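Local coordinates for protein peroxisomal catalase A (Saccharomyces cerevisiae, PDB 1A4E) that breaks down hydrogen peroxide, probably that made by peroxisomal oxidases, to water and oxygen, using heme as its cofactor, at residues B[259-264]-B[296-301]. Residues are numbered along the deposited sequence; the frame is centred on the assembly and turned at random.
Sequences SWTVYI and VGKIVL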
ATOM      1  N   SER B 259     -12.947  -4.178  36.910  1.00 24.52           N
ATOM      2  CA  SER B 259     -11.607  -4.549  37.318  1.00 25.75           C
ATOM      3  C   SER B 259     -11.417  -6.056  37.302  1.00 25.66           C
ATOM      4  O   SER B 259     -12.356  -6.850  37.304  1.00 23.37           O
ATOM      5  CB  SER B 259     -11.310  -3.987  38.709  1.00 25.30           C
ATOM      6  OG  SER B 259     -12.285  -4.385  39.655  1.00 33.27           O
ATOM      7  N   TRP B 260     -10.152  -6.431  37.204  1.00 24.16           N
ATOM      8  CA  TRP B 260      -9.732  -7.814  37.152  1.00 24.20           C
ATOM      9  C   TRP B 260      -8.562  -7.960  38.111  1.00 25.79           C
ATOM     10  O   TRP B 260      -7.786  -7.021  38.300  1.00 28.40           O
ATOM     11  CB  TRP B 260      -9.267  -8.183  35.742  1.00 22.90           C
ATOM     12  CG  TRP B 260     -10.347  -8.287  34.665  1.00 24.44           C
ATOM     13  CD1 TRP B 260     -10.833  -9.513  34.295  1.00 24.34           C
ATOM     14  CD2 TRP B 260     -10.951  -7.255  33.980  1.00 24.17           C
ATOM     15  NE1 TRP B 260     -11.753  -9.278  33.393  1.00 24.43           N
ATOM     16  CE2 TRP B 260     -11.857  -7.961  33.172  1.00 24.00           C
ATOM     17  CE3 TRP B 260     -10.890  -5.861  33.908  1.00 20.24           C
ATOM     18  CZ2 TRP B 260     -12.712  -7.300  32.294  1.00 22.11           C
ATOM     19  CZ3 TRP B 260     -11.742  -5.197  33.025  1.00 22.18           C
ATOM     20  CH2 TRP B 260     -12.645  -5.909  32.230  1.00 20.28           C
ATOM     21  N   THR B 261      -8.437  -9.106  38.786  1.00 26.29           N
ATOM     22  CA  THR B 261      -7.287  -9.372  39.636  1.00 25.77           C
ATOM     23  C   THR B 261      -6.369 -10.298  38.843  1.00 26.88           C
ATOM     24  O   THR B 261      -6.808 -11.286  38.263  1.00 29.79           O
ATOM     25  CB  THR B 261      -7.738 -10.046  40.940  1.00 24.75           C
ATOM     26  OG1 THR B 261      -8.655  -9.164  41.561  1.00 24.29           O
ATOM     27  CG2 THR B 261      -6.601 -10.291  41.902  1.00 27.75           C
ATOM     28  N   VAL B 262      -5.083  -9.956  38.789  1.00 23.91           N
ATOM     29  CA  VAL B 262      -4.082 -10.719  38.068  1.00 24.05           C
ATOM     30  C   VAL B 262      -3.359 -11.678  39.009  1.00 26.45           C
ATOM     31  O   VAL B 262      -2.877 -11.301  40.074  1.00 28.30           O
ATOM     32  CB  VAL B 262      -3.082  -9.731  37.411  1.00 22.57           C
ATOM     33  CG1 VAL B 262      -2.057 -10.488  36.583  1.00 20.26           C
ATOM     34  CG2 VAL B 262      -3.829  -8.767  36.510  1.00 23.14           C
ATOM     35  N   TYR B 263      -3.266 -12.942  38.606  1.00 26.83           N
ATOM     36  CA  TYR B 263      -2.588 -13.990  39.355  1.00 28.84           C
ATOM     37  C   TYR B 263      -1.646 -14.723  38.421  1.00 29.51           C
ATOM     38  O   TYR B 263      -1.786 -14.629  37.204  1.00 30.59           O
ATOM     39  CB  TYR B 263      -3.520 -15.070  39.895  1.00 27.22           C
ATOM     40  CG  TYR B 263      -4.625 -14.612  40.823  1.00 28.08           C
ATOM     41  CD1 TYR B 263      -5.868 -14.240  40.295  1.00 26.98           C
ATOM     42  CD2 TYR B 263      -4.403 -14.579  42.200  1.00 29.11           C
ATOM     43  CE1 TYR B 263      -6.889 -13.825  41.150  1.00 29.76           C
ATOM     44  CE2 TYR B 263      -5.421 -14.163  43.060  1.00 32.53           C
ATOM     45  CZ  TYR B 263      -6.654 -13.784  42.524  1.00 31.10           C
ATOM     46  OH  TYR B 263      -7.649 -13.350  43.370  1.00 32.12           O
ATOM     47  N   ILE B 264      -0.669 -15.450  38.976  1.00 29.24           N
ATOM     48  CA  ILE B 264       0.196 -16.302  38.182  1.00 30.92           C
ATOM     49  C   ILE B 264       0.362 -17.667  38.847  1.00 33.20           C
ATOM     50  O   ILE B 264       0.164 -17.836  40.051  1.00 34.18           O
ATOM     51  CB  ILE B 264       1.626 -15.705  37.976  1.00 30.49           C
ATOM     52  CG1 ILE B 264       2.313 -15.427  39.310  1.00 28.55           C
ATOM     53  CG2 ILE B 264       1.509 -14.452  37.111  1.00 29.67           C
ATOM     54  CD1 ILE B 264       3.793 -15.035  39.160  1.00 27.80           C
ATOM     55  N   VAL B 296      -0.755 -10.940  41.971  1.00 28.54           N
ATOM     56  CA  VAL B 296       0.172  -9.942  41.464  1.00 26.68           C
ATOM     57  C   VAL B 296      -0.386  -8.530  41.591  1.00 26.51           C
ATOM     58  O   VAL B 296       0.253  -7.677  42.210  1.00 25.11           O
ATOM     59  CB  VAL B 296       0.503 -10.220  39.986  1.00 26.62           C
ATOM     60  CG1 VAL B 296       1.572  -9.234  39.514  1.00 27.52           C
ATOM     61  CG2 VAL B 296       1.011 -11.639  39.813  1.00 26.37           C
ATOM     62  N   GLY B 297      -1.555  -8.252  41.003  1.00 25.18           N
ATOM     63  CA  GLY B 297      -2.100  -6.906  41.039  1.00 23.94           C
ATOM     64  C   GLY B 297      -3.469  -6.762  40.410  1.00 24.56           C
ATOM     65  O   GLY B 297      -4.220  -7.727  40.347  1.00 26.53           O
ATOM     66  N   LYS B 298      -3.813  -5.561  39.929  1.00 26.76           N
ATOM     67  CA  LYS B 298      -5.139  -5.275  39.378  1.00 28.41           C
ATOM     68  C   LYS B 298      -5.098  -4.573  38.035  1.00 27.75           C
ATOM     69  O   LYS B 298      -4.191  -3.786  37.775  1.00 27.20           O
ATOM     70  CB  LYS B 298      -5.971  -4.332  40.240  1.00 31.58           C
ATOM     71  CG  LYS B 298      -6.001  -4.558  41.730  1.00 39.96           C
ATOM     72  CD  LYS B 298      -7.429  -4.518  42.270  1.00 50.21           C
ATOM     73  CE  LYS B 298      -8.247  -5.708  41.759  1.00 50.04           C
ATOM     74  NZ  LYS B 298      -9.319  -6.026  42.681  1.00 49.76           N
ATOM     75  N   ILE B 299      -6.091  -4.827  37.182  1.00 24.23           N
ATOM     76  CA  ILE B 299      -6.277  -4.047  35.973  1.00 25.38           C
ATOM     77  C   ILE B 299      -7.640  -3.378  36.149  1.00 27.68           C
ATOM     78  O   ILE B 299      -8.644  -4.059  36.341  1.00 29.34           O
ATOM     79  CB  ILE B 299      -6.259  -4.963  34.721  1.00 26.81           C
ATOM     80  CG1 ILE B 299      -4.834  -5.479  34.503  1.00 23.21           C
ATOM     81  CG2 ILE B 299      -6.771  -4.200  33.491  1.00 25.25           C
ATOM     82  CD1 ILE B 299      -4.688  -6.488  33.350  1.00 21.05           C
ATOM     83  N   VAL B 300      -7.694  -2.040  36.157  1.00 26.93           N
ATOM     84  CA  VAL B 300      -8.949  -1.294  36.213  1.00 25.88           C
ATOM     85  C   VAL B 300      -9.085  -0.560  34.879  1.00 27.20           C
ATOM     86  O   VAL B 300      -8.125   0.046  34.405  1.00 28.83           O
ATOM     87  CB  VAL B 300      -8.943  -0.250  37.366  1.00 25.27           C
ATOM     88  CG1 VAL B 300     -10.303   0.440  37.451  1.00 23.33           C
ATOM     89  CG2 VAL B 300      -8.640  -0.925  38.684  1.00 22.72           C
ATOM     90  N   LEU B 301     -10.237  -0.637  34.215  1.00 24.82           N
ATOM     91  CA  LEU B 301     -10.454   0.128  32.996  1.00 26.09           C
ATOM     92  C   LEU B 301     -11.417   1.251  33.356  1.00 26.62           C
ATOM     93  O   LEU B 301     -12.579   1.034  33.696  1.00 28.03           O
ATOM     94  CB  LEU B 301     -11.039  -0.770  31.908  1.00 24.48           C
ATOM     95  CG  LEU B 301     -10.190  -1.944  31.418  1.00 23.50           C
ATOM     96  CD1 LEU B 301     -10.964  -2.668  30.345  1.00 19.95           C
ATOM     97  CD2 LEU B 301      -8.857  -1.470  30.857  1.00 23.32           C
TER
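With CG anti to the carbonyl carbon in both residues (chi1 -71° in Trp260, -63° in Leu301), indole and leucine branch meet obliquely, Trp260 CZ3 lying 3.8 Å from Leu301 CD1, while Trp260 NE1 is hydrogen-bonded to Met195 O. An alanine at Trp260 would probably open a gap beside Leu301 and leave Met195 O without its indole N-H partner. Ile299 O sits at the indole edge, in plane, and accepts a hydrogen bond from the backbone N-H of Trp260 (N to O 2.9 Å); Ile299 N returns a bond to Trp260 O. Further along these antiparallel strands, Val262 N points almost straight at Gly297 O (2.9 Å, 173°). Val262 O then takes Val296 N at 2.9 Å and Gly297 N only weakly, a classic beta bulge. On the same face as Trp260, Val262 CG2 packs 4.0 Å from Ile299 CG1, and Phe66 of strand 59-68 touches both residues. On the opposite face, Lys298, bent at chi2 and chi3, brings NZ within 3.4 Å of Thr261 OG1, a weak bond. Asp222 supplies the stronger partner, salt-bridged to NZ and hydrogen-bonded to the hydroxyls of Thr261 and Ser259. This pairing within the catalase beta-barrel thus sets an apolar layer of Trp260, Val262 and Ile299 against a partly exposed face where Ser259, Thr261 and Lys298 gather round Asp222, whose carboxylate probably balances the lysine charge.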